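Local coordinates for protein protease LasA (Pseudomonas aeruginosa, PDB 3IT5) that cleaves the pentaglycine cross-links of staphylococcal peptidoglycan and degrades host elastin as a secreted zinc metalloendopeptidase of the M23 family, at residues Y32-A37 with H120-L125; Y79-Q84 with N107-E112. All blocks are in the same frame, centred on the assembly; numbering follows the deposited sequence.

Interaction 1: Y32-A37 with H120-L125; sequences YSSFDA and HLHFSL. With ZN (zinc ion), chain E.
The zinc site of this M23 peptidase is built on an antiparallel strand pair, with D36 and H122 facing each other as a non-hydrogen-bonded pair (CA to CA 4.6 Å) and both side chains on the metal side of the sheet. H120 and H122 belong to the family's His-x-His motif. D36 OD1 binds zinc at 2.0 Å and H122 ND1 at 2.2 Å; H23 and a water complete the site. H122 CG anti to the backbone N (chi1 168°) carries the imidazole toward the zinc, where ND1 binds, while its NE2 is hydrogen-bonded to N25. The zinc-bound water is hydrogen-bonded to H120 NE2 at 2.8 Å, in the ring plane, consistent with the proposed role of H120 as a proton donor or acceptor. That ring, whose ND1 is hydrogen-bonded to G118 O, crosses the D36 carboxylate with H120 CD2 3.4 Å from D36 CG.

Backbone bonds between F35 and F123, and between A37 and L121, fix the register, and that between L121 N and A37 O is nearly straight at 176°. On the sheet face opposite the metal, F123 turns its ring edge to the face of F35, leaving centroids 5.3 Å apart. Beyond H122 on the metal side, the hydroxyl of S124, which also bonds N25, is hydrogen-bonded to that of S34, OG to OG 2.6 Å.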
ATOM      1  N   TYR A  32       2.640 -13.288   0.505  1.00 12.05           N
ATOM      2  CA  TYR A  32       2.353 -12.111   1.325  1.00 10.97           C
ATOM      3  C   TYR A  32       2.568 -10.843   0.494  1.00 10.25           C
ATOM      4  O   TYR A  32       3.590 -10.163   0.605  1.00  9.56           O
ATOM      5  CB  TYR A  32       3.216 -12.109   2.595  1.00 11.09           C
ATOM      6  CG  TYR A  32       2.973 -13.266   3.558  1.00 11.16           C
ATOM      7  CD1 TYR A  32       2.074 -14.295   3.258  1.00 11.29           C
ATOM      8  CD2 TYR A  32       3.674 -13.345   4.759  1.00 11.41           C
ATOM      9  CE1 TYR A  32       1.871 -15.351   4.137  1.00 11.21           C
ATOM     10  CE2 TYR A  32       3.479 -14.398   5.641  1.00 11.27           C
ATOM     11  CZ  TYR A  32       2.579 -15.395   5.324  1.00 11.44           C
ATOM     12  OH  TYR A  32       2.393 -16.436   6.199  1.00 11.76           O
ATOM     13  N   SER A  33       1.571 -10.549  -0.335  1.00  9.46           N
ATOM     14  CA  SER A  33       1.628  -9.499  -1.349  1.00  8.82           C
ATOM     15  C   SER A  33       1.229  -8.117  -0.856  1.00  8.31           C
ATOM     16  O   SER A  33       1.490  -7.127  -1.537  1.00  8.26           O
ATOM     17  CB  SER A  33       0.692  -9.861  -2.501  1.00  8.74           C
ATOM     18  OG  SER A  33      -0.652  -9.812  -2.063  1.00  8.50           O
ATOM     19  N   SER A  34       0.581  -8.054   0.305  1.00  7.83           N
ATOM     20  CA  SER A  34      -0.089  -6.828   0.736  1.00  7.27           C
ATOM     21  C   SER A  34       0.291  -6.383   2.145  1.00  7.18           C
ATOM     22  O   SER A  34       0.683  -7.196   2.986  1.00  7.16           O
ATOM     23  CB  SER A  34      -1.614  -7.007   0.666  1.00  7.23           C
ATOM     24  OG  SER A  34      -2.030  -7.610  -0.554  1.00  6.55           O
ATOM     25  N   PHE A  35       0.175  -5.082   2.386  1.00  6.89           N
ATOM     26  CA  PHE A  35       0.164  -4.546   3.740  1.00  7.07           C
ATOM     27  C   PHE A  35      -0.830  -3.397   3.837  1.00  6.82           C
ATOM     28  O   PHE A  35      -1.095  -2.703   2.849  1.00  7.34           O
ATOM     29  CB  PHE A  35       1.570  -4.155   4.232  1.00  6.82           C
ATOM     30  CG  PHE A  35       2.125  -2.895   3.618  1.00  7.12           C
ATOM     31  CD1 PHE A  35       1.881  -1.651   4.202  1.00  7.21           C
ATOM     32  CD2 PHE A  35       2.932  -2.956   2.487  1.00  6.98           C
ATOM     33  CE1 PHE A  35       2.410  -0.483   3.650  1.00  7.35           C
ATOM     34  CE2 PHE A  35       3.473  -1.799   1.932  1.00  7.16           C
ATOM     35  CZ  PHE A  35       3.213  -0.558   2.510  1.00  7.31           C
ATOM     36  N   ASP A  36      -1.398  -3.223   5.023  1.00  6.47           N
ATOM     37  CA  ASP A  36      -2.357  -2.157   5.253  1.00  6.22           C
ATOM     38  C   ASP A  36      -1.660  -0.971   5.892  1.00  6.30           C
ATOM     39  O   ASP A  36      -0.602  -1.121   6.500  1.00  5.87           O
ATOM     40  CB  ASP A  36      -3.512  -2.637   6.134  1.00  6.19           C
ATOM     41  CG  ASP A  36      -4.197  -3.871   5.581  1.00  5.99           C
ATOM     42  OD1 ASP A  36      -4.338  -3.985   4.343  1.00  6.11           O
ATOM     43  OD2 ASP A  36      -4.604  -4.732   6.387  1.00  6.88           O
ATOM     44  N   ALA A  37      -2.254   0.207   5.732  1.00  6.27           N
ATOM     45  CA  ALA A  37      -1.725   1.426   6.315  1.00  6.57           C
ATOM     46  C   ALA A  37      -2.847   2.417   6.564  1.00  6.78           C
ATOM     47  O   ALA A  37      -3.764   2.561   5.753  1.00  6.71           O
ATOM     48  CB  ALA A  37      -0.652   2.040   5.421  1.00  6.53           C
ATOM     49  N   HIS A 120      -8.765   1.867   6.553  1.00  4.63           N
ATOM     50  CA  HIS A 120      -7.365   1.632   6.182  1.00  4.34           C
ATOM     51  C   HIS A 120      -7.232   1.432   4.667  1.00  4.34           C
ATOM     52  O   HIS A 120      -8.226   1.221   3.968  1.00  4.17           O
ATOM     53  CB  HIS A 120      -6.786   0.416   6.925  1.00  4.40           C
ATOM     54  CG  HIS A 120      -7.378  -0.898   6.507  1.00  4.00           C
ATOM     55  ND1 HIS A 120      -8.567  -1.376   7.013  1.00  4.72           N
ATOM     56  CD2 HIS A 120      -6.940  -1.836   5.632  1.00  4.10           C
ATOM     57  CE1 HIS A 120      -8.840  -2.548   6.466  1.00  3.76           C
ATOM     58  NE2 HIS A 120      -7.866  -2.852   5.628  1.00  3.61           N
ATOM     59  N   LEU A 121      -6.001   1.515   4.170  1.00  4.51           N
ATOM     60  CA  LEU A 121      -5.701   1.123   2.796  1.00  4.41           C
ATOM     61  C   LEU A 121      -5.084  -0.279   2.755  1.00  4.27           C
ATOM     62  O   LEU A 121      -4.099  -0.548   3.445  1.00  4.30           O
ATOM     63  CB  LEU A 121      -4.757   2.135   2.134  1.00  4.02           C
ATOM     64  CG  LEU A 121      -4.060   1.689   0.838  1.00  3.98           C
ATOM     65  CD1 LEU A 121      -5.017   1.683  -0.354  1.00  3.29           C
ATOM     66  CD2 LEU A 121      -2.840   2.554   0.549  1.00  3.37           C
ATOM     67  N   HIS A 122      -5.678  -1.158   1.950  1.00  4.16           N
ATOM     68  CA  HIS A 122      -5.097  -2.458   1.617  1.00  4.14           C
ATOM     69  C   HIS A 122      -4.331  -2.293   0.299  1.00  3.99           C
ATOM     70  O   HIS A 122      -4.912  -1.945  -0.726  1.00  3.82           O
ATOM     71  CB  HIS A 122      -6.210  -3.516   1.529  1.00  4.21           C
ATOM     72  CG  HIS A 122      -5.790  -4.817   0.914  1.00  4.78           C
ATOM     73  ND1 HIS A 122      -5.275  -5.860   1.654  1.00  5.80           N
ATOM     74  CD2 HIS A 122      -5.852  -5.258  -0.365  1.00  5.49           C
ATOM     75  CE1 HIS A 122      -5.022  -6.881   0.855  1.00  5.97           C
ATOM     76  NE2 HIS A 122      -5.353  -6.539  -0.378  1.00  5.24           N
ATOM     77  N   PHE A 123      -3.023  -2.541   0.346  1.00  3.95           N
ATOM     78  CA  PHE A 123      -2.102  -2.167  -0.734  1.00  3.93           C
ATOM     79  C   PHE A 123      -1.253  -3.364  -1.173  1.00  3.85           C
ATOM     80  O   PHE A 123      -0.507  -3.922  -0.372  1.00  3.90           O
ATOM     81  CB  PHE A 123      -1.242  -0.989  -0.250  1.00  3.81           C
ATOM     82  CG  PHE A 123      -0.024  -0.711  -1.083  1.00  4.26           C
ATOM     83  CD1 PHE A 123      -0.132  -0.061  -2.308  1.00  4.23           C
ATOM     84  CD2 PHE A 123       1.244  -1.052  -0.615  1.00  4.35           C
ATOM     85  CE1 PHE A 123       1.000   0.220  -3.069  1.00  4.13           C
ATOM     86  CE2 PHE A 123       2.386  -0.775  -1.372  1.00  4.10           C
ATOM     87  CZ  PHE A 123       2.262  -0.142  -2.600  1.00  4.39           C
ATOM     88  N   SER A 124      -1.366  -3.746  -2.446  1.00  4.08           N
ATOM     89  CA  SER A 124      -0.771  -4.998  -2.948  1.00  4.36           C
ATOM     90  C   SER A 124       0.240  -4.829  -4.082  1.00  4.39           C
ATOM     91  O   SER A 124       0.082  -3.970  -4.947  1.00  4.55           O
ATOM     92  CB  SER A 124      -1.869  -5.951  -3.418  1.00  4.27           C
ATOM     93  OG  SER A 124      -2.891  -6.080  -2.446  1.00  4.53           O
ATOM     94  N   LEU A 125       1.253  -5.693  -4.084  1.00  4.58           N
ATOM     95  CA  LEU A 125       2.284  -5.710  -5.117  1.00  4.66           C
ATOM     96  C   LEU A 125       2.002  -6.779  -6.171  1.00  4.88           C
ATOM     97  O   LEU A 125       1.805  -7.955  -5.845  1.00  4.66           O
ATOM     98  CB  LEU A 125       3.668  -5.929  -4.490  1.00  4.58           C
ATOM     99  CG  LEU A 125       4.933  -5.865  -5.361  1.00  4.22           C
ATOM    100  CD1 LEU A 125       5.154  -4.480  -5.962  1.00  2.60           C
ATOM    101  CD2 LEU A 125       6.144  -6.281  -4.529  1.00  4.51           C
TER
HETATM  102 ZN    ZN E 183      -5.197  -5.789   3.867  1.00 14.54          ZN
HETATM  103  O   HOH W   1      -7.167  -5.301   4.396  1.00 10.52           O

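Interaction 2: Y79-Q84 with N107-E112; sequences YYHMDQ and NTALCE
The active-site histidine H81, a probable proton donor or acceptor, is held here by the end of the short helix 106-109, where the strand 75-83 is interrupted. H81 has a positive phi, and its CA comes within 4.3 Å of the CA of A109. A hydrogen bond runs from H81 ND1 to the carbonyl A109 O, 2.7 Å long and 170° at the hydrogen. The acceptor lies in the imidazole plane, whereas the donor is tilted 30° from the carbonyl plane. This bond accounts for ND1 and restricts rotation of the ring, so that the opposite edge is directed to the zinc site, where H120 and H122 pack against it. L110 CD2 also comes to the ring edge, 3.6 Å from H81 CE1, with the two side chains side by side.

Y80 reaches the residues after the helix by its tip. Its CG is anti to the backbone N, and the long side chain brings OH to E112, whose N donates a weak bond to it at 3.1 Å; the hydroxyl has its stronger partner in G113 O. The same ring lays Y80 CD2 3.5 Å above one face of the H81 ring, offset toward its rim. The C111 disulfide to C65 ties this turn covalently to the turn between strands 57-63 and 66-70. At the other end of the contact, T108 OG1 is hydrogen-bonded to N105 OD1 and the methyl is turned to the strand: T108 CG2 lies 3.4 Å from D83 OD1 and 3.6 Å from M82 O.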
ATOM      1  N   TYR A  79      -4.777  -1.094  -4.960  1.00  4.68           N
ATOM      2  CA  TYR A  79      -5.256  -0.218  -3.899  1.00  4.34           C
ATOM      3  C   TYR A  79      -6.728  -0.531  -3.650  1.00  4.56           C
ATOM      4  O   TYR A  79      -7.578  -0.261  -4.500  1.00  4.46           O
ATOM      5  CB  TYR A  79      -5.082   1.255  -4.294  1.00  4.06           C
ATOM      6  CG  TYR A  79      -3.676   1.608  -4.729  1.00  4.16           C
ATOM      7  CD1 TYR A  79      -3.222   1.302  -6.020  1.00  3.57           C
ATOM      8  CD2 TYR A  79      -2.799   2.237  -3.855  1.00  2.96           C
ATOM      9  CE1 TYR A  79      -1.935   1.606  -6.414  1.00  3.00           C
ATOM     10  CE2 TYR A  79      -1.509   2.556  -4.247  1.00  3.53           C
ATOM     11  CZ  TYR A  79      -1.082   2.236  -5.522  1.00  3.31           C
ATOM     12  OH  TYR A  79       0.199   2.556  -5.910  1.00  3.87           O
ATOM     13  N   TYR A  80      -7.019  -1.121  -2.494  1.00  4.56           N
ATOM     14  CA  TYR A  80      -8.388  -1.488  -2.153  1.00  4.78           C
ATOM     15  C   TYR A  80      -8.820  -0.744  -0.896  1.00  4.88           C
ATOM     16  O   TYR A  80      -7.989  -0.156  -0.196  1.00  4.70           O
ATOM     17  CB  TYR A  80      -8.525  -3.016  -2.003  1.00  4.92           C
ATOM     18  CG  TYR A  80      -9.957  -3.516  -1.901  1.00  4.68           C
ATOM     19  CD1 TYR A  80     -10.911  -3.175  -2.864  1.00  4.60           C
ATOM     20  CD2 TYR A  80     -10.353  -4.342  -0.851  1.00  4.30           C
ATOM     21  CE1 TYR A  80     -12.226  -3.637  -2.771  1.00  4.56           C
ATOM     22  CE2 TYR A  80     -11.670  -4.810  -0.751  1.00  4.21           C
ATOM     23  CZ  TYR A  80     -12.593  -4.452  -1.707  1.00  3.70           C
ATOM     24  OH  TYR A  80     -13.882  -4.910  -1.605  1.00  3.50           O
ATOM     25  N   HIS A  81     -10.124  -0.769  -0.623  1.00  5.17           N
ATOM     26  CA  HIS A  81     -10.743   0.064   0.412  1.00  5.42           C
ATOM     27  C   HIS A  81     -10.568   1.552   0.080  1.00  5.35           C
ATOM     28  O   HIS A  81     -10.274   2.362   0.954  1.00  5.48           O
ATOM     29  CB  HIS A  81     -10.193  -0.242   1.809  1.00  5.46           C
ATOM     30  CG  HIS A  81     -10.238  -1.690   2.188  1.00  6.15           C
ATOM     31  ND1 HIS A  81     -11.379  -2.459   2.084  1.00  6.21           N
ATOM     32  CD2 HIS A  81      -9.286  -2.496   2.717  1.00  6.11           C
ATOM     33  CE1 HIS A  81     -11.121  -3.683   2.511  1.00  5.95           C
ATOM     34  NE2 HIS A  81      -9.860  -3.731   2.903  1.00  6.55           N
ATOM     35  N   MET A  82     -10.752   1.889  -1.193  1.00  5.45           N
ATOM     36  CA  MET A  82     -10.627   3.264  -1.674  1.00  5.54           C
ATOM     37  C   MET A  82     -11.974   3.975  -1.676  1.00  5.45           C
ATOM     38  O   MET A  82     -13.027   3.341  -1.589  1.00  5.03           O
ATOM     39  CB  MET A  82     -10.037   3.289  -3.087  1.00  5.89           C
ATOM     40  CG  MET A  82      -8.594   2.816  -3.194  1.00  6.55           C
ATOM     41  SD  MET A  82      -7.425   3.930  -2.399  1.00  8.53           S
ATOM     42  CE  MET A  82      -7.608   5.422  -3.386  1.00  7.37           C
ATOM     43  N   ASP A  83     -11.926   5.300  -1.767  1.00  5.56           N
ATOM     44  CA  ASP A  83     -13.122   6.126  -1.873  1.00  5.61           C
ATOM     45  C   ASP A  83     -12.741   7.409  -2.599  1.00  5.66           C
ATOM     46  O   ASP A  83     -11.557   7.745  -2.686  1.00  5.44           O
ATOM     47  CB  ASP A  83     -13.684   6.433  -0.474  1.00  5.84           C
ATOM     48  CG  ASP A  83     -15.070   7.075  -0.511  1.00  6.29           C
ATOM     49  OD1 ASP A  83     -15.793   6.942  -1.525  1.00  7.47           O
ATOM     50  OD2 ASP A  83     -15.443   7.717   0.493  1.00  6.88           O
ATOM     51  N   GLN A  84     -13.740   8.105  -3.142  1.00  5.82           N
ATOM     52  CA  GLN A  84     -13.549   9.425  -3.745  1.00  5.62           C
ATOM     53  C   GLN A  84     -12.424   9.406  -4.787  1.00  5.88           C
ATOM     54  O   GLN A  84     -11.533  10.269  -4.794  1.00  5.95           O
ATOM     55  CB  GLN A  84     -13.298  10.476  -2.649  1.00  5.73           C
ATOM     56  CG  GLN A  84     -14.425  10.567  -1.607  1.00  5.80           C
ATOM     57  CD  GLN A  84     -14.139  11.551  -0.480  1.00  5.87           C
ATOM     58  OE1 GLN A  84     -13.335  12.469  -0.623  1.00  6.21           O
ATOM     59  NE2 GLN A  84     -14.813  11.363   0.648  1.00  6.24           N
ATOM     60  N   ASN A 107     -19.322   0.569   4.010  1.00  4.62           N
ATOM     61  CA  ASN A 107     -20.151   0.313   2.843  1.00  4.91           C
ATOM     62  C   ASN A 107     -19.332   0.472   1.569  1.00  4.97           C
ATOM     63  O   ASN A 107     -19.295  -0.428   0.720  1.00  4.75           O
ATOM     64  CB  ASN A 107     -21.359   1.260   2.854  1.00  5.04           C
ATOM     65  CG  ASN A 107     -21.908   1.496   4.267  1.00  5.81           C
ATOM     66  OD1 ASN A 107     -21.193   1.969   5.164  1.00  6.59           O
ATOM     67  ND2 ASN A 107     -23.169   1.167   4.468  1.00  6.75           N
ATOM     68  N   THR A 108     -18.669   1.618   1.454  1.00  4.87           N
ATOM     69  CA  THR A 108     -17.760   1.876   0.343  1.00  4.98           C
ATOM     70  C   THR A 108     -16.514   1.006   0.482  1.00  4.94           C
ATOM     71  O   THR A 108     -16.075   0.396  -0.493  1.00  4.73           O
ATOM     72  CB  THR A 108     -17.386   3.361   0.259  1.00  4.89           C
ATOM     73  OG1 THR A 108     -18.588   4.144   0.242  1.00  4.87           O
ATOM     74  CG2 THR A 108     -16.575   3.649  -1.004  1.00  4.92           C
ATOM     75  N   ALA A 109     -15.980   0.928   1.703  1.00  4.85           N
ATOM     76  CA  ALA A 109     -14.789   0.128   2.005  1.00  5.44           C
ATOM     77  C   ALA A 109     -14.847  -1.297   1.459  1.00  5.46           C
ATOM     78  O   ALA A 109     -13.816  -1.890   1.120  1.00  5.72           O
ATOM     79  CB  ALA A 109     -14.531   0.110   3.512  1.00  5.24           C
ATOM     80  N   LEU A 110     -16.055  -1.841   1.371  1.00  5.58           N
ATOM     81  CA  LEU A 110     -16.233  -3.207   0.909  1.00  5.99           C
ATOM     82  C   LEU A 110     -17.179  -3.270  -0.290  1.00  6.16           C
ATOM     83  O   LEU A 110     -18.063  -4.118  -0.341  1.00  6.28           O
ATOM     84  CB  LEU A 110     -16.723  -4.103   2.063  1.00  5.70           C
ATOM     85  CG  LEU A 110     -15.869  -4.138   3.339  1.00  5.49           C
ATOM     86  CD1 LEU A 110     -16.624  -4.802   4.462  1.00  5.25           C
ATOM     87  CD2 LEU A 110     -14.514  -4.829   3.123  1.00  5.67           C
ATOM     88  N   CYS A 111     -16.972  -2.377  -1.260  1.00  6.94           N
ATOM     89  CA  CYS A 111     -17.779  -2.360  -2.493  1.00  7.50           C
ATOM     90  C   CYS A 111     -17.631  -3.650  -3.311  1.00  7.25           C
ATOM     91  O   CYS A 111     -18.547  -4.049  -4.046  1.00  6.95           O
ATOM     92  CB  CYS A 111     -17.445  -1.129  -3.353  1.00  7.70           C
ATOM     93  SG  CYS A 111     -16.032  -1.290  -4.491  1.00  9.97           S
ATOM     94  N   GLU A 112     -16.476  -4.298  -3.178  1.00  7.15           N
ATOM     95  CA  GLU A 112     -16.211  -5.538  -3.904  1.00  7.17           C
ATOM     96  C   GLU A 112     -16.064  -6.730  -2.960  1.00  6.91           C
ATOM     97  O   GLU A 112     -15.373  -7.696  -3.273  1.00  6.57           O
ATOM     98  CB  GLU A 112     -14.991  -5.382  -4.824  1.00  7.51           C
ATOM     99  CG  GLU A 112     -15.281  -4.549  -6.067  1.00  7.69           C
ATOM    100  CD  GLU A 112     -14.073  -4.377  -6.961  1.00  8.11           C
ATOM    101  OE1 GLU A 112     -13.806  -5.269  -7.798  1.00  8.87           O
ATOM    102  OE2 GLU A 112     -13.398  -3.339  -6.839  1.00  7.51           O
TER

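Interaction 1 is wholly buried near the centre of the chain, whereas interaction 2, whose centre is about 13 Å from that of interaction 1, is only partly buried and includes the exposed E112. They share one sheet: strands 75-83 and 121-127 are neighbours in it, and H122 O lies 2.9 Å from Y80 N in a probable hydrogen bond. In 32-37 with 120-125, regular backbone pairing supports metal ligation; in 79-84 with 107-112, side chains do the bonding, reaching a helix end and the turn after it. The two meet at the catalytic centre, where H120 NE2 comes to 3.3 Å from H81 CD2, so the two proposed proton-transfer histidines arrive from different contacts.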